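Local coordinates for protein putative acetyltransferase (Nocardia farcinica, PDB 3D9W) that probably transfers an acetyl group from acetyl-CoA to the amino group of arylamines, at residues T239-R244 with A249-L254; P222-F227 with H233-L238. All blocks are in the same frame, centred on the assembly; numbering follows the deposited sequence.

Interaction 1: T239-R244 with A249-L254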
loop_
_atom_site.group_PDB
_atom_site.type_symbol
_atom_site.label_atom_id
_atom_site.label_comp_id
_atom_site.label_asym_id
_atom_site.label_seq_id
_atom_site.Cartn_x
_atom_site.Cartn_y
_atom_site.Cartn_z
ATOM N N THR A 239 15.157 -13.394 0.784
ATOM C CA THR A 239 16.052 -12.275 0.516
ATOM C C THR A 239 15.563 -11.082 1.318
ATOM O O THR A 239 14.433 -10.632 1.147
ATOM C CB THR A 239 16.059 -11.921 -0.976
ATOM O OG1 THR A 239 16.349 -13.096 -1.733
ATOM C CG2 THR A 239 17.110 -10.890 -1.275
ATOM N N LEU A 240 16.409 -10.588 2.211
ATOM C CA LEU A 240 16.040 -9.450 3.036
ATOM C C LEU A 240 16.743 -8.200 2.539
ATOM O O LEU A 240 17.974 -8.140 2.475
ATOM C CB LEU A 240 16.409 -9.709 4.498
ATOM C CG LEU A 240 16.081 -8.595 5.493
ATOM C CD1 LEU A 240 14.606 -8.283 5.453
ATOM C CD2 LEU A 240 16.486 -9.024 6.881
ATOM N N ILE A 241 15.957 -7.194 2.185
ATOM C CA ILE A 241 16.522 -5.960 1.681
ATOM C C ILE A 241 16.156 -4.775 2.541
ATOM O O ILE A 241 15.046 -4.685 3.059
ATOM C CB ILE A 241 16.012 -5.644 0.280
ATOM C CG1 ILE A 241 15.885 -6.932 -0.533
ATOM C CG2 ILE A 241 16.953 -4.648 -0.393
ATOM C CD1 ILE A 241 15.156 -6.749 -1.851
ATOM N N THR A 242 17.108 -3.867 2.688
ATOM C CA THR A 242 16.893 -2.643 3.432
ATOM C C THR A 242 17.408 -1.568 2.476
ATOM O O THR A 242 18.545 -1.628 2.025
ATOM C CB THR A 242 17.686 -2.616 4.744
ATOM O OG1 THR A 242 17.260 -3.694 5.586
ATOM C CG2 THR A 242 17.446 -1.306 5.461
ATOM N N GLU A 243 16.555 -0.603 2.152
ATOM C CA GLU A 243 16.896 0.464 1.224
ATOM C C GLU A 243 16.796 1.815 1.913
ATOM O O GLU A 243 16.027 1.971 2.856
ATOM C CB GLU A 243 15.919 0.427 0.056
ATOM C CG GLU A 243 16.385 1.131 -1.184
ATOM C CD GLU A 243 15.294 1.209 -2.234
ATOM O OE1 GLU A 243 14.459 0.270 -2.292
ATOM O OE2 GLU A 243 15.283 2.203 -2.999
ATOM N N ARG A 244 17.568 2.789 1.434
ATOM C CA ARG A 244 17.557 4.144 1.996
ATOM C C ARG A 244 17.253 5.172 0.910
ATOM O O ARG A 244 17.426 4.897 -0.274
ATOM C CB ARG A 244 18.889 4.426 2.685
ATOM C CG ARG A 244 19.111 3.487 3.863
ATOM C CD ARG A 244 20.403 3.756 4.607
ATOM N NE ARG A 244 21.583 3.231 3.917
ATOM C CZ ARG A 244 21.807 1.937 3.675
ATOM N NH1 ARG A 244 20.925 1.017 4.063
ATOM N NH2 ARG A 244 22.925 1.560 3.055
ATOM N N ALA A 249 21.756 0.560 -0.462
ATOM C CA ALA A 249 21.069 -0.539 0.196
ATOM C C ALA A 249 21.974 -1.735 0.458
ATOM O O ALA A 249 23.093 -1.814 -0.044
ATOM C CB ALA A 249 19.879 -0.970 -0.643
ATOM N N ASP A 250 21.478 -2.660 1.270
ATOM C CA ASP A 250 22.207 -3.879 1.592
ATOM C C ASP A 250 21.201 -5.011 1.697
ATOM O O ASP A 250 20.013 -4.780 1.898
ATOM C CB ASP A 250 22.978 -3.722 2.899
ATOM C CG ASP A 250 22.083 -3.445 4.067
ATOM O OD1 ASP A 250 21.392 -4.389 4.510
ATOM O OD2 ASP A 250 22.063 -2.281 4.535
ATOM N N ILE A 251 21.673 -6.235 1.537
ATOM C CA ILE A 251 20.784 -7.377 1.603
ATOM C C ILE A 251 21.341 -8.481 2.462
ATOM O O ILE A 251 22.481 -8.432 2.920
ATOM C CB ILE A 251 20.559 -7.980 0.233
ATOM C CG1 ILE A 251 21.923 -8.305 -0.377
ATOM C CG2 ILE A 251 19.759 -7.021 -0.648
ATOM C CD1 ILE A 251 21.902 -9.486 -1.294
ATOM N N ARG A 252 20.527 -9.503 2.648
ATOM C CA ARG A 252 20.920 -10.627 3.455
ATOM C C ARG A 252 20.186 -11.826 2.897
ATOM O O ARG A 252 19.027 -11.712 2.488
ATOM C CB ARG A 252 20.519 -10.377 4.918
ATOM C CG ARG A 252 21.154 -11.329 5.924
ATOM C CD ARG A 252 21.760 -10.575 7.126
ATOM N NE ARG A 252 20.756 -10.190 8.122
ATOM C CZ ARG A 252 20.141 -11.034 8.958
ATOM N NH1 ARG A 252 20.420 -12.337 8.933
ATOM N NH2 ARG A 252 19.242 -10.572 9.824
ATOM N N ALA A 253 20.881 -12.958 2.848
ATOM C CA ALA A 253 20.295 -14.200 2.374
ATOM C C ALA A 253 19.929 -14.968 3.640
ATOM O O ALA A 253 20.801 -15.458 4.364
ATOM C CB ALA A 253 21.297 -14.967 1.555
ATOM N N LEU A 254 18.630 -15.051 3.907
ATOM C CA LEU A 254 18.120 -15.717 5.095
ATOM C C LEU A 254 17.830 -17.208 4.961
ATOM O O LEU A 254 17.697 -17.754 3.854
ATOM C CB LEU A 254 16.856 -15.007 5.562
ATOM C CG LEU A 254 17.055 -13.534 5.917
ATOM C CD1 LEU A 254 15.708 -12.878 6.192
ATOM C CD2 LEU A 254 17.963 -13.420 7.134
#
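L240 and L254 meet at one end of an antiparallel beta hairpin, and R244 and D250 meet at the other. The hairpin is formed by strands 239-243 and 249-253, which run at 164° to each other. It makes up the last two strands of a four-stranded antiparallel sheet. The side chain of L254 lies at a slant to that of L240. Its CD1 reaches L240 CB at 3.7 Å and also approaches L240 CD2 at 4.0 Å. L240 carries its CG opposite its own backbone N, at chi1 180°, and both leucines pack on V262 of helix 259-265. T242, D250 and R252 lie on the same face of the sheet as L240. T242 OG1 bonds to H233 on the next strand.

The other face carries T239, I241, E243, A249 and I251. I241 and I251 stand side by side and point the same way, with I241 CG2 3.7 Å from I251 CG2. Further along, the CB of A249 lies 4.1 Å from E243 CG. The carboxylate of E243 turns to a salt bridge with R141. R184 covers part of this face, touching I241 and A249.

Two pairs of backbone bonds hold the strands together. In the first, L240 N donates to R252 O at 2.9 Å and R252 N donates back to L240 O. In the second, T242 and D250 exchange bonds in the same way.

R244 follows strand 239-243, and a bend at chi3 brings its guanidinium alongside A249 and D250. Its chain crosses that of D250 at roughly a right angle, yet the guanidinium and carboxylate planes differ by just 23°. D250 OD2 sits at the guanidinium edge, 3.5 Å from R244 NH1, in a salt bridge.

Interaction 2: P222-F227 with H233-L238; sequences PFLQRF and HVLDGL
F223 and D236 both turn CG opposite their own backbone N, at chi1 -171° and -173°, and this brings the ring of F223 against the carboxylate of D236. D236 OD1 lies at the ring edge, near its plane, 3.4 Å from F223 CD1. The two flat groups are nearly perpendicular, at 89°. The electronegative oxygen thus faces the ring's C-H rim, not its pi cloud. F223 CE1 also comes within 4.2 Å of V234 CG1.

The setting is an antiparallel beta hairpin of strands 223-227 and 232-236. Q225 and V234 continue the face that carries F223 and D236. They lie side by side, with Q225 CG 4.0 Å from V234 CG2. The amide of Q225 reaches further: its OE1 bonds to H232 and its NE2 to the carbonyl of F139.

On the other face, L224 and L235 run alongside each other and touch at L224 CD1 and L235 CD2, 3.8 Å apart. Next to them, R226 and H233 meet through their CB atoms at 4.1 Å, and R226 CB lies at the edge of the imidazole. Their polar ends part. R226 NE forms a salt bridge with D268, and its NH1 hydrogen-bonds to the carbonyl of T47, while H233 NE2 hydrogen-bonds to R231.

L224 with L235 and R226 with H233 each exchange two backbone bonds, including R226 N to H233 O at 3.0 Å. Past the paired strands, G237 N donates to P222 O at 3.2 Å and closes the open end of the hairpin.

Strand 223-227 is an outermost strand of the four-stranded sheet, and beyond it Q225 makes a backbone bond to F51. Helix 259-265 covers the leucine face, with I263 on L224 and L259 on L235. On its remaining side, strand 232-236 pairs with strand 239-243.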
loop_
_atom_site.group_PDB
_atom_site.type_symbol
_atom_site.label_atom_id
_atom_site.label_comp_id
_atom_site.label_asym_id
_atom_site.label_seq_id
_atom_site.Cartn_x
_atom_site.Cartn_y
_atom_site.Cartn_z
ATOM N N PRO A 222 6.301 -15.571 0.620
ATOM C CA PRO A 222 6.179 -14.416 1.498
ATOM C C PRO A 222 6.733 -13.168 0.835
ATOM O O PRO A 222 7.753 -13.220 0.146
ATOM C CB PRO A 222 7.009 -14.828 2.699
ATOM C CG PRO A 222 6.726 -16.249 2.790
ATOM C CD PRO A 222 6.881 -16.701 1.355
ATOM N N PHE A 223 6.039 -12.054 1.029
ATOM C CA PHE A 223 6.480 -10.774 0.496
ATOM C C PHE A 223 6.092 -9.709 1.522
ATOM O O PHE A 223 4.929 -9.314 1.621
ATOM C CB PHE A 223 5.827 -10.482 -0.849
ATOM C CG PHE A 223 6.402 -9.286 -1.534
ATOM C CD1 PHE A 223 7.690 -9.321 -2.052
ATOM C CD2 PHE A 223 5.687 -8.100 -1.601
ATOM C CE1 PHE A 223 8.258 -8.193 -2.618
ATOM C CE2 PHE A 223 6.243 -6.968 -2.163
ATOM C CZ PHE A 223 7.531 -7.012 -2.672
ATOM N N LEU A 224 7.073 -9.256 2.294
ATOM C CA LEU A 224 6.825 -8.271 3.337
ATOM C C LEU A 224 7.615 -6.976 3.171
ATOM O O LEU A 224 8.783 -6.974 2.769
ATOM C CB LEU A 224 7.171 -8.874 4.700
ATOM C CG LEU A 224 6.752 -10.320 4.956
ATOM C CD1 LEU A 224 7.253 -10.774 6.315
ATOM C CD2 LEU A 224 5.243 -10.428 4.870
ATOM N N GLN A 225 6.966 -5.867 3.482
ATOM C CA GLN A 225 7.633 -4.590 3.421
ATOM C C GLN A 225 7.287 -3.872 4.711
ATOM O O GLN A 225 6.235 -4.111 5.301
ATOM C CB GLN A 225 7.146 -3.762 2.240
ATOM C CG GLN A 225 7.332 -4.399 0.901
ATOM C CD GLN A 225 6.867 -3.493 -0.206
ATOM O OE1 GLN A 225 7.522 -2.500 -0.530
ATOM N NE2 GLN A 225 5.718 -3.817 -0.788
ATOM N N ARG A 226 8.198 -3.027 5.168
ATOM C CA ARG A 226 7.982 -2.232 6.363
ATOM C C ARG A 226 8.570 -0.907 5.933
ATOM O O ARG A 226 9.700 -0.855 5.444
ATOM C CB ARG A 226 8.745 -2.801 7.559
ATOM C CG ARG A 226 8.447 -2.078 8.856
ATOM C CD ARG A 226 6.984 -2.203 9.213
ATOM N NE ARG A 226 6.712 -1.646 10.533
ATOM C CZ ARG A 226 6.415 -0.374 10.771
ATOM N NH1 ARG A 226 6.335 0.494 9.774
ATOM N NH2 ARG A 226 6.219 0.035 12.013
ATOM N N PHE A 227 7.809 0.166 6.082
ATOM C CA PHE A 227 8.313 1.452 5.635
ATOM C C PHE A 227 8.537 2.486 6.729
ATOM O O PHE A 227 7.653 2.764 7.542
ATOM C CB PHE A 227 7.384 2.020 4.565
ATOM C CG PHE A 227 7.926 3.225 3.883
ATOM C CD1 PHE A 227 9.137 3.162 3.210
ATOM C CD2 PHE A 227 7.242 4.438 3.934
ATOM C CE1 PHE A 227 9.665 4.287 2.600
ATOM C CE2 PHE A 227 7.763 5.571 3.326
ATOM C CZ PHE A 227 8.980 5.495 2.658
ATOM N N HIS A 233 12.343 -1.648 4.492
ATOM C CA HIS A 233 12.713 -3.047 4.622
ATOM C C HIS A 233 11.837 -3.851 3.683
ATOM O O HIS A 233 10.674 -3.525 3.492
ATOM C CB HIS A 233 12.472 -3.562 6.040
ATOM C CG HIS A 233 13.362 -2.957 7.081
ATOM N ND1 HIS A 233 14.733 -3.110 7.075
ATOM C CD2 HIS A 233 13.070 -2.221 8.180
ATOM C CE1 HIS A 233 15.246 -2.494 8.125
ATOM N NE2 HIS A 233 14.259 -1.947 8.810
ATOM N N VAL A 234 12.398 -4.906 3.106
ATOM C CA VAL A 234 11.648 -5.777 2.207
ATOM C C VAL A 234 12.081 -7.233 2.336
ATOM O O VAL A 234 13.272 -7.539 2.340
ATOM C CB VAL A 234 11.824 -5.366 0.719
ATOM C CG1 VAL A 234 11.123 -6.373 -0.189
ATOM C CG2 VAL A 234 11.260 -3.984 0.490
ATOM N N LEU A 235 11.100 -8.121 2.460
ATOM C CA LEU A 235 11.376 -9.553 2.519
ATOM C C LEU A 235 10.750 -10.179 1.276
ATOM O O LEU A 235 9.532 -10.205 1.139
ATOM C CB LEU A 235 10.784 -10.205 3.769
ATOM C CG LEU A 235 11.050 -11.716 3.764
ATOM C CD1 LEU A 235 12.550 -11.989 3.697
ATOM C CD2 LEU A 235 10.466 -12.344 4.996
ATOM N N ASP A 236 11.593 -10.663 0.371
ATOM C CA ASP A 236 11.144 -11.273 -0.876
ATOM C C ASP A 236 11.627 -12.724 -0.905
ATOM O O ASP A 236 12.634 -13.054 -1.544
ATOM C CB ASP A 236 11.713 -10.477 -2.059
ATOM C CG ASP A 236 11.161 -10.929 -3.405
ATOM O OD1 ASP A 236 10.007 -11.421 -3.460
ATOM O OD2 ASP A 236 11.884 -10.764 -4.416
ATOM N N GLY A 237 10.888 -13.581 -0.206
ATOM C CA GLY A 237 11.245 -14.981 -0.110
ATOM C C GLY A 237 12.209 -15.085 1.049
ATOM O O GLY A 237 11.830 -14.877 2.198
ATOM N N LEU A 238 13.465 -15.398 0.754
ATOM C CA LEU A 238 14.476 -15.486 1.795
ATOM C C LEU A 238 15.510 -14.385 1.594
ATOM O O LEU A 238 16.601 -14.430 2.154
ATOM C CB LEU A 238 15.154 -16.852 1.770
ATOM C CG LEU A 238 14.303 -18.051 2.163
ATOM C CD1 LEU A 238 15.181 -19.277 2.104
ATOM C CD2 LEU A 238 13.730 -17.875 3.562
#

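Interactions 1 and 2 are the two outer hairpins of one four-stranded antiparallel sheet, ordered 223-227, 232-236, 239-243, 249-253. Their centres lie about 9 Å apart. They come in series along the chain: interaction 2 closes before interaction 1 opens. The tight connection from strand 232-236 to strand 239-243 joins them. These two strands are neighbours in the sheet, and V234 N probably bonds to I241 O at 2.7 Å. L254 N likewise probably bonds to L238 O. Helix 259-265, the next element in the chain, packs on both contacts. Together they form one continuous sheet with a helix packed against one face, in the later part of the chain and separate from its eight-stranded sheet.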